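PDB 5JT8: Blo t 1 allergen from Blomia tropicalis, which is a mite allergen of the papain-like cysteine protease family, crystallised with its propeptide, and probably cleaves proteins once the propeptide is removed. Local coordinates for residues M78-S84 against G256-R262; P105-Y110 against E238-T243; M194-V200 against Q221-G227. One frame throughout, in Å; residues are numbered along the deposited sequence.

Contact 1: residues M78-S84 against G256-R262; sequences MSEQEFS and GSNNYFR. With NO3 (nitrate ion), chain H.
This is a docking contact between propeptide and protease: the first turn of helix 80-88, in the propeptide, which is probably inhibitory as in related proforms, meets a loop and the short helix 259-262 of the papain-like domain. F83 and R262 form its middle. Extended from CG to NE, with CG anti to the backbone N (chi1 -175°), the arginine passes the F83 side chain in the opposite direction, R262 CD 3.8 Å from F83 CD2 and NE over the ring face; the guanidinium, tilted 18° from the ring plane, ends over F83 CB. The guanidinium edge turns to the propeptide backbone. R262 NH2 points at M78 O, at a modelled distance too short to be trusted in detail, and also bonds to Y75 O; from R262 NH1 to M78 O the bond is weak. The loop meets the ring at its edge: F83 CD2 lies 3.6 Å from S257 CA, and G256 O is in the ring plane, 3.7 Å from F83 CE2. Y75 and W303 add further aromatic contacts to F83. Alongside, S84 CB packs 3.4 Å from S257 OG; S84 OG bonds to Y278 and D280, S257 OG to D280. Water 1 donates to E80 OE1 (2.9 Å) and to S257 OG (2.8 Å); water 2 donates to E80 OE2 and accepts from N259 N. The arginine charge is probably balanced in part by the carbonyls of M78 and Y75, for E80 OE2 is 6.1 Å from R262 NH1, and the E80 carboxylate is instead linked to S257 and N259 by two bound waters.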
loop_
_atom_site.group_PDB
_atom_site.type_symbol
_atom_site.label_atom_id
_atom_site.label_comp_id
_atom_site.label_asym_id
_atom_site.label_seq_id
_atom_site.Cartn_x
_atom_site.Cartn_y
_atom_site.Cartn_z
ATOM N N MET A 78 -15.952 -9.480 1.859
ATOM C CA MET A 78 -15.542 -10.136 0.622
ATOM C C MET A 78 -14.733 -11.399 0.906
ATOM O O MET A 78 -14.094 -11.524 1.952
ATOM C CB MET A 78 -14.726 -9.180 -0.255
ATOM C CG MET A 78 -15.403 -7.849 -0.528
ATOM S SD MET A 78 -14.417 -6.710 -1.527
ATOM C CE MET A 78 -15.327 -5.190 -1.266
ATOM N N SER A 79 -14.761 -12.338 -0.032
ATOM C CA SER A 79 -13.900 -13.508 0.060
ATOM C C SER A 79 -12.480 -13.116 -0.330
ATOM O O SER A 79 -12.256 -12.019 -0.837
ATOM C CB SER A 79 -14.412 -14.632 -0.841
ATOM O OG SER A 79 -14.472 -14.211 -2.191
ATOM N N GLU A 80 -11.526 -14.009 -0.100
ATOM C CA GLU A 80 -10.146 -13.743 -0.475
ATOM C C GLU A 80 -10.042 -13.465 -1.977
ATOM O O GLU A 80 -9.359 -12.528 -2.408
ATOM C CB GLU A 80 -9.250 -14.915 -0.083
ATOM C CG GLU A 80 -7.794 -14.715 -0.422
ATOM C CD GLU A 80 -6.912 -15.769 0.211
ATOM O OE1 GLU A 80 -5.736 -15.894 -0.200
ATOM O OE2 GLU A 80 -7.399 -16.463 1.131
ATOM N N GLN A 81 -10.743 -14.271 -2.765
ATOM C CA GLN A 81 -10.804 -14.066 -4.207
ATOM C C GLN A 81 -11.336 -12.665 -4.555
ATOM O O GLN A 81 -10.746 -11.959 -5.370
ATOM C CB GLN A 81 -11.680 -15.149 -4.856
ATOM C CG GLN A 81 -11.298 -15.491 -6.291
ATOM C CD GLN A 81 -12.119 -16.637 -6.861
ATOM O OE1 GLN A 81 -12.940 -17.241 -6.164
ATOM N NE2 GLN A 81 -11.894 -16.947 -8.135
ATOM N N GLU A 82 -12.435 -12.264 -3.915
ATOM C CA GLU A 82 -13.101 -10.993 -4.218
ATOM C C GLU A 82 -12.251 -9.784 -3.817
ATOM O O GLU A 82 -12.053 -8.859 -4.612
ATOM C CB GLU A 82 -14.474 -10.930 -3.523
ATOM C CG GLU A 82 -15.520 -11.869 -4.125
ATOM C CD GLU A 82 -16.920 -11.676 -3.543
ATOM O OE1 GLU A 82 -17.044 -11.279 -2.363
ATOM O OE2 GLU A 82 -17.904 -11.925 -4.272
ATOM N N PHE A 83 -11.755 -9.802 -2.581
ATOM C CA PHE A 83 -10.883 -8.748 -2.065
ATOM C C PHE A 83 -9.672 -8.533 -2.977
ATOM O O PHE A 83 -9.374 -7.409 -3.392
ATOM C CB PHE A 83 -10.432 -9.098 -0.645
ATOM C CG PHE A 83 -9.623 -8.025 0.020
ATOM C CD1 PHE A 83 -10.127 -6.744 0.161
ATOM C CD2 PHE A 83 -8.367 -8.304 0.530
ATOM C CE1 PHE A 83 -9.382 -5.758 0.781
ATOM C CE2 PHE A 83 -7.623 -7.326 1.154
ATOM C CZ PHE A 83 -8.128 -6.049 1.281
ATOM N N SER A 84 -8.980 -9.623 -3.292
ATOM C CA SER A 84 -7.859 -9.573 -4.218
ATOM C C SER A 84 -8.246 -8.867 -5.526
ATOM O O SER A 84 -7.509 -8.022 -6.023
ATOM C CB SER A 84 -7.348 -10.988 -4.500
ATOM O OG SER A 84 -6.310 -10.964 -5.466
ATOM N N GLY A 256 -1.468 -8.377 -0.359
ATOM C CA GLY A 256 -2.374 -7.736 0.581
ATOM C C GLY A 256 -3.618 -8.541 0.929
ATOM O O GLY A 256 -4.153 -8.390 2.028
ATOM N N SER A 257 -4.072 -9.403 0.018
ATOM C CA SER A 257 -5.329 -10.126 0.231
ATOM C C SER A 257 -5.156 -11.393 1.080
ATOM O O SER A 257 -6.141 -12.054 1.416
ATOM C CB SER A 257 -5.990 -10.479 -1.109
ATOM O OG SER A 257 -5.183 -11.330 -1.901
ATOM N N ASN A 258 -3.913 -11.719 1.426
ATOM C CA ASN A 258 -3.639 -12.783 2.400
ATOM C C ASN A 258 -4.400 -12.541 3.710
ATOM O O ASN A 258 -4.425 -11.416 4.215
ATOM C CB ASN A 258 -2.131 -12.890 2.670
ATOM C CG ASN A 258 -1.810 -13.821 3.831
ATOM O OD1 ASN A 258 -1.926 -13.446 5.001
ATOM N ND2 ASN A 258 -1.400 -15.041 3.512
ATOM N N ASN A 259 -5.023 -13.591 4.245
ATOM C CA ASN A 259 -5.903 -13.463 5.413
ATOM C C ASN A 259 -5.245 -12.798 6.607
ATOM O O ASN A 259 -5.841 -11.939 7.247
ATOM C CB ASN A 259 -6.426 -14.835 5.838
ATOM C CG ASN A 259 -7.661 -15.246 5.075
ATOM O OD1 ASN A 259 -8.542 -14.427 4.824
ATOM N ND2 ASN A 259 -7.732 -16.521 4.693
ATOM N N TYR A 260 -4.008 -13.184 6.891
ATOM C CA TYR A 260 -3.285 -12.650 8.044
ATOM C C TYR A 260 -2.966 -11.168 7.856
ATOM O O TYR A 260 -3.163 -10.354 8.759
ATOM C CB TYR A 260 -1.997 -13.450 8.287
ATOM C CG TYR A 260 -2.254 -14.906 8.631
ATOM C CD1 TYR A 260 -2.434 -15.856 7.630
ATOM C CD2 TYR A 260 -2.328 -15.331 9.953
ATOM C CE1 TYR A 260 -2.676 -17.188 7.936
ATOM C CE2 TYR A 260 -2.579 -16.658 10.268
ATOM C CZ TYR A 260 -2.748 -17.582 9.256
ATOM O OH TYR A 260 -2.992 -18.903 9.557
ATOM N N PHE A 261 -2.469 -10.812 6.682
ATOM C CA PHE A 261 -2.179 -9.412 6.424
ATOM C C PHE A 261 -3.476 -8.608 6.373
ATOM O O PHE A 261 -3.567 -7.515 6.939
ATOM C CB PHE A 261 -1.398 -9.229 5.122
ATOM C CG PHE A 261 -0.998 -7.812 4.883
ATOM C CD1 PHE A 261 0.150 -7.296 5.482
ATOM C CD2 PHE A 261 -1.795 -6.970 4.121
ATOM C CE1 PHE A 261 0.515 -5.981 5.288
ATOM C CE2 PHE A 261 -1.446 -5.652 3.933
ATOM C CZ PHE A 261 -0.286 -5.154 4.509
ATOM N N ARG A 262 -4.472 -9.167 5.690
ATOM C CA ARG A 262 -5.797 -8.553 5.549
ATOM C C ARG A 262 -6.377 -8.042 6.863
ATOM O O ARG A 262 -6.854 -6.904 6.958
ATOM C CB ARG A 262 -6.757 -9.568 4.926
ATOM C CG ARG A 262 -8.140 -9.064 4.613
ATOM C CD ARG A 262 -8.899 -10.114 3.806
ATOM N NE ARG A 262 -10.305 -9.768 3.655
ATOM C CZ ARG A 262 -11.194 -10.501 2.995
ATOM N NH1 ARG A 262 -10.826 -11.635 2.412
ATOM N NH2 ARG A 262 -12.454 -10.094 2.924
HETATM N N NO3 H . 0.517 -18.155 4.650
HETATM O O1 NO3 H . 1.450 -18.711 5.308
HETATM O O2 NO3 H . 0.741 -17.763 3.466
HETATM O O3 NO3 H . -0.633 -17.993 5.162
HETATM O O HOH W 1 -5.086 -14.064 -2.405
HETATM O O HOH W 2 -4.942 -16.378 3.103
#

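Contact 2: residues P105-Y110 against E238-T243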
loop_
_atom_site.group_PDB
_atom_site.type_symbol
_atom_site.label_atom_id
_atom_site.label_comp_id
_atom_site.label_asym_id
_atom_site.label_seq_id
_atom_site.Cartn_x
_atom_site.Cartn_y
_atom_site.Cartn_z
ATOM N N PRO A 105 22.172 -6.035 -7.571
ATOM C CA PRO A 105 22.013 -5.484 -6.219
ATOM C C PRO A 105 22.696 -4.130 -6.137
ATOM O O PRO A 105 23.408 -3.782 -7.079
ATOM C CB PRO A 105 22.726 -6.502 -5.309
ATOM C CG PRO A 105 23.101 -7.642 -6.173
ATOM C CD PRO A 105 23.093 -7.187 -7.599
ATOM N N LEU A 106 22.490 -3.389 -5.050
ATOM C CA LEU A 106 23.262 -2.173 -4.806
ATOM C C LEU A 106 24.749 -2.477 -4.764
ATOM O O LEU A 106 25.154 -3.577 -4.363
ATOM C CB LEU A 106 22.855 -1.522 -3.492
ATOM C CG LEU A 106 21.348 -1.272 -3.340
ATOM C CD1 LEU A 106 21.059 -0.633 -1.993
ATOM C CD2 LEU A 106 20.824 -0.401 -4.484
ATOM N N ILE A 107 25.559 -1.504 -5.173
ATOM C CA ILE A 107 26.997 -1.566 -4.928
ATOM C C ILE A 107 27.181 -1.772 -3.419
ATOM O O ILE A 107 26.671 -0.994 -2.602
ATOM C CB ILE A 107 27.732 -0.289 -5.425
ATOM C CG1 ILE A 107 27.767 -0.269 -6.964
ATOM C CG2 ILE A 107 29.142 -0.208 -4.849
ATOM C CD1 ILE A 107 28.094 1.111 -7.543
ATOM N N ASN A 108 27.890 -2.840 -3.069
ATOM C CA ASN A 108 27.775 -3.451 -1.742
ATOM C C ASN A 108 28.791 -2.930 -0.754
ATOM O O ASN A 108 29.426 -3.707 -0.030
ATOM C CB ASN A 108 27.909 -4.978 -1.852
ATOM C CG ASN A 108 27.413 -5.704 -0.607
ATOM O OD1 ASN A 108 26.367 -5.360 -0.048
ATOM N ND2 ASN A 108 28.169 -6.708 -0.163
ATOM N N THR A 109 28.943 -1.616 -0.709
ATOM C CA THR A 109 30.007 -1.044 0.091
ATOM C C THR A 109 29.507 -0.132 1.203
ATOM O O THR A 109 30.304 0.540 1.859
ATOM C CB THR A 109 30.973 -0.261 -0.791
ATOM O OG1 THR A 109 30.267 0.820 -1.416
ATOM C CG2 THR A 109 31.576 -1.179 -1.866
ATOM N N TYR A 110 28.195 -0.104 1.419
ATOM C CA TYR A 110 27.652 0.678 2.522
ATOM C C TYR A 110 27.968 -0.046 3.834
ATOM O O TYR A 110 27.957 -1.280 3.896
ATOM C CB TYR A 110 26.142 0.935 2.347
ATOM C CG TYR A 110 25.268 -0.286 2.082
ATOM C CD1 TYR A 110 24.722 -1.032 3.136
ATOM C CD2 TYR A 110 24.972 -0.677 0.778
ATOM C CE1 TYR A 110 23.918 -2.137 2.888
ATOM C CE2 TYR A 110 24.177 -1.781 0.518
ATOM C CZ TYR A 110 23.652 -2.506 1.571
ATOM O OH TYR A 110 22.870 -3.602 1.289
ATOM N N GLU A 238 18.853 -5.998 3.394
ATOM C CA GLU A 238 19.903 -5.004 3.555
ATOM C C GLU A 238 19.856 -3.899 2.476
ATOM O O GLU A 238 19.956 -2.712 2.805
ATOM C CB GLU A 238 21.283 -5.690 3.544
ATOM C CG GLU A 238 21.567 -6.598 4.738
ATOM C CD GLU A 238 20.574 -7.771 4.890
ATOM O OE1 GLU A 238 20.331 -8.537 3.911
ATOM O OE2 GLU A 238 20.034 -7.917 6.012
ATOM N N ASP A 239 19.738 -4.284 1.211
ATOM C CA ASP A 239 19.585 -3.295 0.137
ATOM C C ASP A 239 18.369 -2.412 0.410
ATOM O O ASP A 239 18.432 -1.183 0.319
ATOM C CB ASP A 239 19.442 -3.972 -1.241
ATOM C CG ASP A 239 20.770 -4.429 -1.806
ATOM O OD1 ASP A 239 21.759 -4.319 -1.075
ATOM O OD2 ASP A 239 20.831 -4.915 -2.965
ATOM N N VAL A 240 17.259 -3.058 0.756
ATOM C CA VAL A 240 16.013 -2.342 0.991
ATOM C C VAL A 240 16.176 -1.378 2.154
ATOM O O VAL A 240 15.830 -0.212 2.019
ATOM C CB VAL A 240 14.843 -3.302 1.253
ATOM C CG1 VAL A 240 13.602 -2.514 1.619
ATOM C CG2 VAL A 240 14.583 -4.134 -0.003
ATOM N N MET A 241 16.732 -1.852 3.272
ATOM C CA MET A 241 16.963 -1.005 4.453
ATOM C C MET A 241 17.878 0.165 4.133
ATOM O O MET A 241 17.628 1.307 4.532
ATOM C CB MET A 241 17.578 -1.806 5.624
ATOM C CG MET A 241 16.686 -2.918 6.184
ATOM S SD MET A 241 17.613 -4.238 7.040
ATOM C CE MET A 241 18.156 -3.368 8.478
ATOM N N TYR A 242 18.967 -0.119 3.439
ATOM C CA TYR A 242 19.832 0.964 3.011
ATOM C C TYR A 242 19.132 1.979 2.078
ATOM O O TYR A 242 19.327 3.198 2.203
ATOM C CB TYR A 242 21.060 0.409 2.317
ATOM C CG TYR A 242 22.080 1.485 2.191
ATOM C CD1 TYR A 242 22.777 1.929 3.310
ATOM C CD2 TYR A 242 22.293 2.122 0.978
ATOM C CE1 TYR A 242 23.691 2.957 3.213
ATOM C CE2 TYR A 242 23.206 3.137 0.861
ATOM C CZ TYR A 242 23.909 3.547 1.977
ATOM O OH TYR A 242 24.825 4.563 1.857
ATOM N N THR A 243 18.352 1.468 1.126
ATOM C CA THR A 243 17.575 2.335 0.226
ATOM C C THR A 243 16.637 3.234 1.025
ATOM O O THR A 243 16.545 4.435 0.774
ATOM C CB THR A 243 16.780 1.495 -0.788
ATOM O OG1 THR A 243 17.707 0.768 -1.608
ATOM C CG2 THR A 243 15.847 2.384 -1.662
HETATM O O HOH W 3 24.211 -5.029 -2.265
#
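Aromatic stacking between Y110 and Y242 joins the loop 105-110 to helix 237-247. The rings form an offset stack, centroids 4.2 Å apart and planes 13° from parallel, with the two side chains running in opposite directions. Each CB therefore sits over the other ring in a CH-pi contact: Y110 CB is 3.5 Å from the Y242 centroid, and Y242 CB is 3.9 Å from that of Y110. In Y110, CG lies between the backbone N and the carbonyl carbon (chi1 52°), which lays the ring back along the helix and carries its hydroxyl to the preceding turn.

There the hydrogen bonds gather on D239. Y110 OH donates to D239 OD1 at 2.7 Å, meeting it nearly along the C-O axis; D239 OD1 lies in the ring plane at its edge, while the carboxylate plane is turned 66° from the ring. The other oxygen, D239 OD2, accepts from L106 N at 3.1 Å, a donor well above the carboxylate plane. The carboxylate thus takes one direct hydrogen bond from each end of the loop. Water 3 lies within bonding distance of L106 O and D239 OD1, though it has more acceptors nearby than protons to give.

L106 makes van der Waals contacts. Its CD1 has an apolar partner in Y242 CD2, 4.2 Å away, and packs on polar groups too, 3.7 Å from T243 OG1, while L106 CG leans on the D239 carboxylate carbon.

A loop without regular structure, laid along a surface helix of the sheet-rich half, is consistent with the segment that leads from propeptide to mature enzyme in papain-like proforms.

Contact 3: residues M194-V200 against Q221-G227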
loop_
_atom_site.group_PDB
_atom_site.type_symbol
_atom_site.label_atom_id
_atom_site.label_comp_id
_atom_site.label_asym_id
_atom_site.label_seq_id
_atom_site.Cartn_x
_atom_site.Cartn_y
_atom_site.Cartn_z
ATOM N N MET A 194 4.241 12.007 -11.900
ATOM C CA MET A 194 4.703 13.039 -10.988
ATOM C C MET A 194 5.902 13.796 -11.559
ATOM O O MET A 194 6.100 14.970 -11.268
ATOM C CB MET A 194 5.044 12.413 -9.639
ATOM C CG MET A 194 3.815 12.090 -8.822
ATOM S SD MET A 194 4.308 11.751 -7.133
ATOM C CE MET A 194 3.331 10.286 -6.804
ATOM N N ILE A 195 6.682 13.131 -12.401
ATOM C CA ILE A 195 7.790 13.790 -13.087
ATOM C C ILE A 195 7.303 14.665 -14.222
ATOM O O ILE A 195 7.622 15.855 -14.295
ATOM C CB ILE A 195 8.792 12.756 -13.656
ATOM C CG1 ILE A 195 9.544 12.059 -12.520
ATOM C CG2 ILE A 195 9.787 13.416 -14.614
ATOM C CD1 ILE A 195 10.193 10.767 -12.962
ATOM N N ARG A 196 6.525 14.081 -15.123
ATOM C CA ARG A 196 6.219 14.772 -16.365
ATOM C C ARG A 196 5.163 15.853 -16.193
ATOM O O ARG A 196 5.156 16.849 -16.919
ATOM C CB ARG A 196 5.775 13.756 -17.417
ATOM C CG ARG A 196 6.851 12.733 -17.751
ATOM C CD ARG A 196 6.339 11.668 -18.710
ATOM N NE ARG A 196 7.328 10.614 -18.918
ATOM C CZ ARG A 196 7.090 9.466 -19.549
ATOM N NH1 ARG A 196 5.882 9.208 -20.045
ATOM N NH2 ARG A 196 8.059 8.571 -19.679
ATOM N N THR A 197 4.267 15.662 -15.231
ATOM C CA THR A 197 3.088 16.533 -15.090
ATOM C C THR A 197 2.990 17.144 -13.691
ATOM O O THR A 197 2.641 18.306 -13.535
ATOM C CB THR A 197 1.794 15.747 -15.378
ATOM O OG1 THR A 197 1.879 15.158 -16.681
ATOM C CG2 THR A 197 0.542 16.650 -15.299
ATOM N N GLY A 198 3.326 16.348 -12.678
ATOM C CA GLY A 198 3.148 16.735 -11.288
ATOM C C GLY A 198 1.713 16.580 -10.809
ATOM O O GLY A 198 0.791 16.520 -11.611
ATOM N N LEU A 199 1.524 16.510 -9.490
ATOM C CA LEU A 199 0.190 16.375 -8.906
ATOM C C LEU A 199 -0.233 17.633 -8.168
ATOM O O LEU A 199 0.581 18.249 -7.488
ATOM C CB LEU A 199 0.133 15.192 -7.936
ATOM C CG LEU A 199 0.265 13.792 -8.517
ATOM C CD1 LEU A 199 0.486 12.777 -7.379
ATOM C CD2 LEU A 199 -0.971 13.451 -9.340
ATOM N N VAL A 200 -1.502 18.016 -8.299
ATOM C CA VAL A 200 -2.033 19.097 -7.479
ATOM C C VAL A 200 -2.412 18.508 -6.124
ATOM O O VAL A 200 -2.442 17.285 -5.954
ATOM C CB VAL A 200 -3.266 19.794 -8.105
ATOM C CG1 VAL A 200 -2.905 20.455 -9.431
ATOM C CG2 VAL A 200 -4.426 18.814 -8.258
ATOM N N GLN A 221 -0.998 24.633 -7.299
ATOM C CA GLN A 221 0.408 24.322 -7.416
ATOM C C GLN A 221 0.573 22.831 -7.726
ATOM O O GLN A 221 -0.243 22.012 -7.296
ATOM C CB GLN A 221 1.135 24.703 -6.135
ATOM C CG GLN A 221 2.627 24.536 -6.226
ATOM C CD GLN A 221 3.347 25.542 -5.380
ATOM O OE1 GLN A 221 2.787 26.587 -5.033
ATOM N NE2 GLN A 221 4.596 25.246 -5.041
ATOM N N ARG A 222 1.607 22.481 -8.482
ATOM C CA ARG A 222 1.857 21.081 -8.795
ATOM C C ARG A 222 3.149 20.629 -8.163
ATOM O O ARG A 222 4.153 21.329 -8.209
ATOM C CB ARG A 222 1.888 20.845 -10.314
ATOM C CG ARG A 222 0.499 20.798 -10.916
ATOM C CD ARG A 222 0.475 20.462 -12.395
ATOM N NE ARG A 222 -0.901 20.478 -12.887
ATOM C CZ ARG A 222 -1.665 19.396 -13.022
ATOM N NH1 ARG A 222 -1.182 18.195 -12.729
ATOM N NH2 ARG A 222 -2.910 19.514 -13.471
ATOM N N TYR A 223 3.112 19.446 -7.569
ATOM C CA TYR A 223 4.276 18.888 -6.900
ATOM C C TYR A 223 4.847 17.737 -7.717
ATOM O O TYR A 223 4.130 16.807 -8.082
ATOM C CB TYR A 223 3.896 18.439 -5.490
ATOM C CG TYR A 223 3.463 19.616 -4.665
ATOM C CD1 TYR A 223 2.160 20.099 -4.735
ATOM C CD2 TYR A 223 4.372 20.287 -3.857
ATOM C CE1 TYR A 223 1.766 21.210 -3.994
ATOM C CE2 TYR A 223 3.988 21.393 -3.108
ATOM C CZ TYR A 223 2.689 21.853 -3.183
ATOM O OH TYR A 223 2.316 22.954 -2.444
ATOM N N HIS A 224 6.137 17.811 -8.006
ATOM C CA HIS A 224 6.790 16.802 -8.823
ATOM C C HIS A 224 7.731 15.956 -7.998
ATOM O O HIS A 224 8.031 16.284 -6.863
ATOM C CB HIS A 224 7.590 17.458 -9.949
ATOM C CG HIS A 224 6.774 18.330 -10.847
ATOM N ND1 HIS A 224 6.336 17.915 -12.087
ATOM C CD2 HIS A 224 6.314 19.594 -10.687
ATOM C CE1 HIS A 224 5.645 18.889 -12.654
ATOM N NE2 HIS A 224 5.619 19.919 -11.827
ATOM N N VAL A 225 8.199 14.870 -8.593
ATOM C CA VAL A 225 9.467 14.273 -8.201
ATOM C C VAL A 225 10.343 14.396 -9.458
ATOM O O VAL A 225 9.840 14.757 -10.507
ATOM C CB VAL A 225 9.325 12.810 -7.752
ATOM C CG1 VAL A 225 8.246 12.670 -6.660
ATOM C CG2 VAL A 225 8.985 11.917 -8.945
ATOM N N SER A 226 11.633 14.123 -9.369
ATOM C CA SER A 226 12.479 14.236 -10.552
ATOM C C SER A 226 12.876 12.876 -11.120
ATOM O O SER A 226 13.373 12.783 -12.244
ATOM C CB SER A 226 13.737 15.003 -10.219
ATOM O OG SER A 226 14.626 14.142 -9.533
ATOM N N GLY A 227 12.695 11.824 -10.329
ATOM C CA GLY A 227 13.090 10.498 -10.769
ATOM C C GLY A 227 12.654 9.427 -9.794
ATOM O O GLY A 227 12.188 9.715 -8.683
HETATM O O HOH W 4 9.634 17.011 -12.982
#
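A side chain closes the C-terminal end of helix 187-196 here, beside a single antiparallel bridge in the helical half of the papain fold. The H224 imidazole sits against the last turn: its ND1 donates to I195 O at 3.3 Å from above the carbonyl plane, and weakly to M194 O, which V225 N also reaches in a weak bond. Just beyond the helix, G198 takes a positive phi (79°) and lays its CA over the imidazole face, 3.7 Å from the ring centroid. The chain then pairs with Y223 in a single antiparallel hydrogen-bonded bridge. L199 N donates to Y223 O, and Y223 N to L199 O at 2.8 Å. R222, extended from CG to NE, reaches along T197 so that R222 NH1 meets G198 O at 2.8 Å in the guanidinium plane; V200 CG1 covers one guanidinium face, and E164 supplies the salt bridge. At the other end I195 CG1 packs 3.6 Å from V225 CG2, and M194 CB touches the same methyl. H224 ND1 and V225 N thus face the carbonyls of the last turn. The partly negative helix end probably favours a proton on H224 ND1 and might raise the basicity of the imidazole.

In the fold
From the N terminus, residues 78-84 of the propeptide open the longest loop, which contact 1 closes at 256-262 after 171 intervening residues. Within it, 105-110 starts the loop of contact 2, completed at 238-243, and this in turn encloses the short loop of contact 3, from 194-200 to 221-227. The three therefore nest, and none crosses another. Contact 1 ties the propeptide to the protease, contact 2 holds the loop that follows helix 94-100 on the sheet-rich half, and contact 3 lies within the helical half. Contacts 1 and 3 sit on opposite sides of the chain's centre, their centres about 33 Å apart.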